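PDB 6W0V: bacteriocin immunity protein from Pseudomonas aeruginosa, which probably protects the producing bacterium from its own toxin by binding the nuclease domain of pyocin S8 and blocking its DNase activity. Local coordinates for residues I37-I50 / V64-L77. The protein carries 1 engineered substitution. Sequence-based numbering, arbitrary orientation.
Sequences IVNAAQHPDGTDII and VLKRIKEWRAANGL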
loop_
_atom_site.group_PDB
_atom_site.type_symbol
_atom_site.label_atom_id
_atom_site.label_comp_id
_atom_site.label_asym_id
_atom_site.label_seq_id
_atom_site.Cartn_x
_atom_site.Cartn_y
_atom_site.Cartn_z
ATOM N N ILE B 37 5.685 11.406 8.142
ATOM C CA ILE B 37 6.980 11.410 7.415
ATOM C C ILE B 37 6.824 12.244 6.153
ATOM O O ILE B 37 7.613 13.159 5.928
ATOM C CB ILE B 37 7.432 9.990 7.073
ATOM C CG1 ILE B 37 7.715 9.205 8.348
ATOM C CG2 ILE B 37 8.624 10.030 6.128
ATOM C CD1 ILE B 37 7.737 7.742 8.147
ATOM N N VAL B 38 5.879 11.876 5.311
ATOM C CA VAL B 38 5.789 12.431 3.941
ATOM C C VAL B 38 5.402 13.906 4.021
ATOM O O VAL B 38 5.956 14.692 3.263
ATOM C CB VAL B 38 4.820 11.586 3.104
ATOM C CG1 VAL B 38 4.326 12.310 1.866
ATOM C CG2 VAL B 38 5.477 10.262 2.757
ATOM N N ASN B 39 4.490 14.277 4.910
ATOM C CA ASN B 39 4.051 15.689 4.999
ATOM C C ASN B 39 5.238 16.534 5.455
ATOM O O ASN B 39 5.448 17.618 4.896
ATOM C CB ASN B 39 2.840 15.864 5.906
ATOM C CG ASN B 39 1.612 15.207 5.321
ATOM O OD1 ASN B 39 1.577 14.935 4.126
ATOM N ND2 ASN B 39 0.618 14.968 6.157
ATOM N N ALA B 40 6.000 16.026 6.416
ATOM C CA ALA B 40 7.205 16.718 6.929
ATOM C C ALA B 40 8.236 16.785 5.809
ATOM O O ALA B 40 8.845 17.845 5.629
ATOM C CB ALA B 40 7.756 15.993 8.121
ATOM N N ALA B 41 8.452 15.676 5.110
ATOM C CA ALA B 41 9.591 15.545 4.177
ATOM C C ALA B 41 9.508 16.629 3.104
ATOM O O ALA B 41 10.550 17.144 2.712
ATOM C CB ALA B 41 9.630 14.188 3.553
ATOM N N GLN B 42 8.309 16.917 2.607
ATOM C CA GLN B 42 8.085 17.812 1.452
ATOM C C GLN B 42 8.884 17.316 0.261
ATOM O O GLN B 42 9.315 18.131 -0.567
ATOM C CB GLN B 42 8.473 19.242 1.777
ATOM C CG GLN B 42 7.649 19.825 2.895
ATOM C CD GLN B 42 8.232 21.159 3.250
ATOM O OE1 GLN B 42 9.197 21.225 3.991
ATOM N NE2 GLN B 42 7.684 22.212 2.676
ATOM N N HIS B 43 9.073 16.012 0.189
ATOM C CA HIS B 43 9.729 15.399 -0.975
ATOM C C HIS B 43 8.707 15.379 -2.092
ATOM O O HIS B 43 7.575 14.964 -1.865
ATOM C CB HIS B 43 10.237 14.013 -0.651
ATOM C CG HIS B 43 11.204 13.570 -1.672
ATOM N ND1 HIS B 43 10.843 13.319 -2.969
ATOM C CD2 HIS B 43 12.543 13.439 -1.608
ATOM C CE1 HIS B 43 11.916 12.991 -3.659
ATOM N NE2 HIS B 43 12.976 13.059 -2.840
ATOM N N PRO B 44 9.059 15.813 -3.313
ATOM C CA PRO B 44 8.115 15.806 -4.424
ATOM C C PRO B 44 7.553 14.411 -4.711
ATOM O O PRO B 44 6.491 14.321 -5.256
ATOM C CB PRO B 44 8.912 16.299 -5.637
ATOM C CG PRO B 44 10.359 16.243 -5.195
ATOM C CD PRO B 44 10.361 16.372 -3.687
ATOM N N ASP B 45 8.284 13.365 -4.338
ATOM C CA ASP B 45 7.917 11.965 -4.656
ATOM C C ASP B 45 7.016 11.432 -3.550
ATOM O O ASP B 45 6.506 10.315 -3.699
ATOM C CB ASP B 45 9.157 11.113 -4.897
ATOM C CG ASP B 45 9.885 11.527 -6.159
ATOM O OD1 ASP B 45 9.246 12.181 -7.019
ATOM O OD2 ASP B 45 11.065 11.186 -6.280
ATOM N N GLY B 46 6.787 12.225 -2.510
ATOM C CA GLY B 46 5.833 11.863 -1.451
ATOM C C GLY B 46 6.085 10.449 -0.965
ATOM O O GLY B 46 7.221 10.074 -0.681
ATOM N N THR B 47 5.062 9.619 -0.934
ATOM C CA THR B 47 5.170 8.288 -0.314
ATOM C C THR B 47 6.136 7.414 -1.102
ATOM O O THR B 47 6.593 6.422 -0.539
ATOM C CB THR B 47 3.793 7.634 -0.225
ATOM O OG1 THR B 47 3.215 7.659 -1.529
ATOM C CG2 THR B 47 2.891 8.339 0.763
ATOM N N ASP B 48 6.432 7.759 -2.353
ATOM C CA ASP B 48 7.327 6.924 -3.186
ATOM C C ASP B 48 8.677 6.817 -2.497
ATOM O O ASP B 48 9.325 5.799 -2.639
ATOM C CB ASP B 48 7.546 7.512 -4.570
ATOM C CG ASP B 48 6.336 7.380 -5.459
ATOM O OD1 ASP B 48 5.301 6.887 -4.960
ATOM O OD2 ASP B 48 6.439 7.769 -6.616
ATOM N N ILE B 49 9.059 7.862 -1.780
ATOM C CA ILE B 49 10.399 7.924 -1.148
ATOM C C ILE B 49 10.499 6.794 -0.115
ATOM O O ILE B 49 11.602 6.311 0.141
ATOM C CB ILE B 49 10.607 9.333 -0.571
ATOM C CG1 ILE B 49 12.061 9.776 -0.721
ATOM C CG2 ILE B 49 10.075 9.433 0.846
ATOM C CD1 ILE B 49 12.443 10.029 -2.167
ATOM N N ILE B 50 9.364 6.339 0.420
ATOM C CA ILE B 50 9.311 5.203 1.373
ATOM C C ILE B 50 9.003 3.927 0.599
ATOM O O ILE B 50 9.697 2.930 0.782
ATOM C CB ILE B 50 8.230 5.452 2.434
ATOM C CG1 ILE B 50 8.479 6.760 3.189
ATOM C CG2 ILE B 50 8.137 4.259 3.365
ATOM C CD1 ILE B 50 7.272 7.261 3.933
ATOM N N VAL B 64 15.432 5.929 3.226
ATOM C CA VAL B 64 14.322 6.913 3.227
ATOM C C VAL B 64 14.835 8.198 3.863
ATOM O O VAL B 64 14.609 9.264 3.311
ATOM C CB VAL B 64 13.104 6.396 3.995
ATOM C CG1 VAL B 64 12.064 7.494 4.139
ATOM C CG2 VAL B 64 12.519 5.147 3.352
ATOM N N LEU B 65 15.478 8.073 5.021
ATOM C CA LEU B 65 15.963 9.252 5.764
ATOM C C LEU B 65 16.938 10.000 4.864
ATOM O O LEU B 65 16.798 11.214 4.746
ATOM C CB LEU B 65 16.629 8.804 7.057
ATOM C CG LEU B 65 17.152 9.948 7.913
ATOM C CD1 LEU B 65 16.009 10.738 8.532
ATOM C CD2 LEU B 65 18.089 9.409 8.979
ATOM N N LYS B 66 17.858 9.277 4.230
ATOM C CA LYS B 66 18.824 9.895 3.296
ATOM C C LYS B 66 18.071 10.617 2.180
ATOM O O LYS B 66 18.373 11.755 1.875
ATOM C CB LYS B 66 19.732 8.843 2.670
ATOM C CG LYS B 66 20.817 9.446 1.795
ATOM C CD LYS B 66 21.580 8.456 0.969
ATOM C CE LYS B 66 20.922 8.175 -0.361
ATOM N NZ LYS B 66 21.830 7.455 -1.284
ATOM N N ARG B 67 17.107 9.954 1.555
ATOM C CA ARG B 67 16.418 10.568 0.399
ATOM C C ARG B 67 15.732 11.852 0.863
ATOM O O ARG B 67 15.756 12.850 0.120
ATOM C CB ARG B 67 15.467 9.553 -0.223
ATOM C CG ARG B 67 16.216 8.438 -0.931
ATOM C CD ARG B 67 15.270 7.602 -1.749
ATOM N NE ARG B 67 14.400 6.750 -0.967
ATOM C CZ ARG B 67 14.755 5.595 -0.416
ATOM N NH1 ARG B 67 15.998 5.160 -0.497
ATOM N NH2 ARG B 67 13.862 4.854 0.212
ATOM N N ILE B 68 15.181 11.845 2.070
ATOM C CA ILE B 68 14.468 13.031 2.611
ATOM C C ILE B 68 15.490 14.110 2.909
ATOM O O ILE B 68 15.297 15.240 2.489
ATOM C CB ILE B 68 13.664 12.651 3.856
ATOM C CG1 ILE B 68 12.492 11.769 3.434
ATOM C CG2 ILE B 68 13.218 13.890 4.603
ATOM C CD1 ILE B 68 11.723 11.182 4.573
ATOM N N LYS B 69 16.546 13.733 3.606
ATOM C CA LYS B 69 17.557 14.719 4.020
ATOM C C LYS B 69 18.236 15.295 2.788
ATOM O O LYS B 69 18.446 16.500 2.751
ATOM C CB LYS B 69 18.565 14.030 4.917
ATOM C CG LYS B 69 18.051 13.774 6.312
ATOM C CD LYS B 69 18.974 12.911 7.095
ATOM C CE LYS B 69 20.353 13.509 7.243
ATOM N NZ LYS B 69 21.182 12.563 8.009
ATOM N N GLU B 70 18.594 14.447 1.838
ATOM C CA GLU B 70 19.360 14.925 0.669
ATOM C C GLU B 70 18.489 15.895 -0.099
ATOM O O GLU B 70 18.963 16.944 -0.526
ATOM C CB GLU B 70 19.779 13.797 -0.246
ATOM C CG GLU B 70 20.922 13.022 0.323
ATOM C CD GLU B 70 21.532 12.093 -0.696
ATOM O OE1 GLU B 70 20.858 11.783 -1.692
ATOM O OE2 GLU B 70 22.668 11.699 -0.488
ATOM N N TRP B 71 17.232 15.539 -0.278
ATOM C CA TRP B 71 16.359 16.391 -1.086
ATOM C C TRP B 71 16.196 17.745 -0.402
ATOM O O TRP B 71 16.325 18.793 -1.056
ATOM C CB TRP B 71 15.028 15.692 -1.310
ATOM C CG TRP B 71 14.364 16.450 -2.392
ATOM C CD1 TRP B 71 14.625 16.383 -3.727
ATOM C CD2 TRP B 71 13.505 17.568 -2.194
ATOM N NE1 TRP B 71 13.912 17.337 -4.390
ATOM C CE2 TRP B 71 13.217 18.079 -3.475
ATOM C CE3 TRP B 71 12.919 18.144 -1.066
ATOM C CZ2 TRP B 71 12.380 19.170 -3.658
ATOM C CZ3 TRP B 71 12.072 19.210 -1.255
ATOM C CH2 TRP B 71 11.813 19.710 -2.529
ATOM N N ARG B 72 15.943 17.728 0.896
ATOM C CA ARG B 72 15.718 18.972 1.660
ATOM C C ARG B 72 17.000 19.789 1.657
ATOM O O ARG B 72 16.921 20.984 1.387
ATOM C CB ARG B 72 15.299 18.623 3.078
ATOM C CG ARG B 72 13.917 17.999 3.082
ATOM C CD ARG B 72 13.462 17.668 4.467
ATOM N NE ARG B 72 13.289 18.899 5.193
ATOM C CZ ARG B 72 12.261 19.726 5.086
ATOM N NH1 ARG B 72 11.234 19.426 4.305
ATOM N NH2 ARG B 72 12.246 20.833 5.809
ATOM N N ALA B 73 18.123 19.131 1.918
ATOM C CA ALA B 73 19.416 19.832 2.018
ATOM C C ALA B 73 19.747 20.467 0.669
ATOM O O ALA B 73 20.377 21.517 0.676
ATOM C CB ALA B 73 20.481 18.892 2.484
ATOM N N ALA B 74 19.361 19.849 -0.446
ATOM C CA ALA B 74 19.703 20.334 -1.803
ATOM C C ALA B 74 18.690 21.386 -2.259
ATOM O O ALA B 74 18.951 22.067 -3.254
ATOM C CB ALA B 74 19.754 19.184 -2.771
ATOM N N ASN B 75 17.536 21.480 -1.592
ATOM C CA ASN B 75 16.421 22.302 -2.108
ATOM C C ASN B 75 15.994 23.339 -1.079
ATOM O O ASN B 75 14.855 23.763 -1.118
ATOM C CB ASN B 75 15.276 21.399 -2.555
ATOM C CG ASN B 75 15.665 20.666 -3.815
ATOM O OD1 ASN B 75 15.601 21.233 -4.904
ATOM N ND2 ASN B 75 16.164 19.455 -3.664
ATOM N N GLY B 76 16.915 23.787 -0.239
ATOM C CA GLY B 76 16.720 25.017 0.537
ATOM C C GLY B 76 15.740 24.809 1.656
ATOM O O GLY B 76 15.141 25.787 2.107
ATOM N N LEU B 77 15.584 23.563 2.090
ATOM C CA LEU B 77 14.675 23.271 3.213
ATOM C C LEU B 77 15.474 22.861 4.428
ATOM O O LEU B 77 16.535 22.255 4.316
ATOM C CB LEU B 77 13.695 22.183 2.787
ATOM C CG LEU B 77 12.721 22.626 1.710
ATOM C CD1 LEU B 77 11.872 21.452 1.291
ATOM C CD2 LEU B 77 11.862 23.774 2.211
HETATM O O HOH W 1 12.413 15.427 1.499
HETATM O O HOH W 2 10.283 22.722 5.714
HETATM O O HOH W 3 15.834 12.645 -2.365
HETATM O O HOH W 4 12.509 2.563 1.048
#
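Ile68 of helix 61-74 meets Ala41 near the end of helix 27-41, its CG1 3.7 Å from the methyl CB of Ala41; the small alanine lets the branched chain settle close. The side chains of Ile37 and Ile68 cross at about a right angle, CG2 of Ile37 touching CD1 of Ile68, and Phe12 of helix 9-21 touches both, completing this buried apolar part. Ile49 slides past Arg67 in the opposite direction, laying Ile49 CG1 against Arg67 CB (3.4 Å). Bent at chi3 (-72°), Arg67 offers two N-H groups side by side to the carbonyl oxygen of Ile49 in the short helix 48-51: Arg67 NH2 lies 2.7 Å from Ile49 O, nearly in line with C=O, and NE within the carbonyl plane; a water also reaches NH2. Toward solvent lie exposed Gln42 and Pro44. The extended chain of Gln42 carries OE1 almost straight to Arg72 NH1 (2.7 Å), which also bonds to Ala41 O from above its carbonyl plane. Pro44 CD, its hydrogens polarised by the adjacent nitrogen, makes a CH-pi contact over the electron-rich six-membered ring of partly exposed Trp71. Thr47 and Asp48 bond to the pyocin S8 chain; the whole belongs to the four-helix fold of colicin and pyocin DNase immunity proteins, whose short third helix faces the toxin.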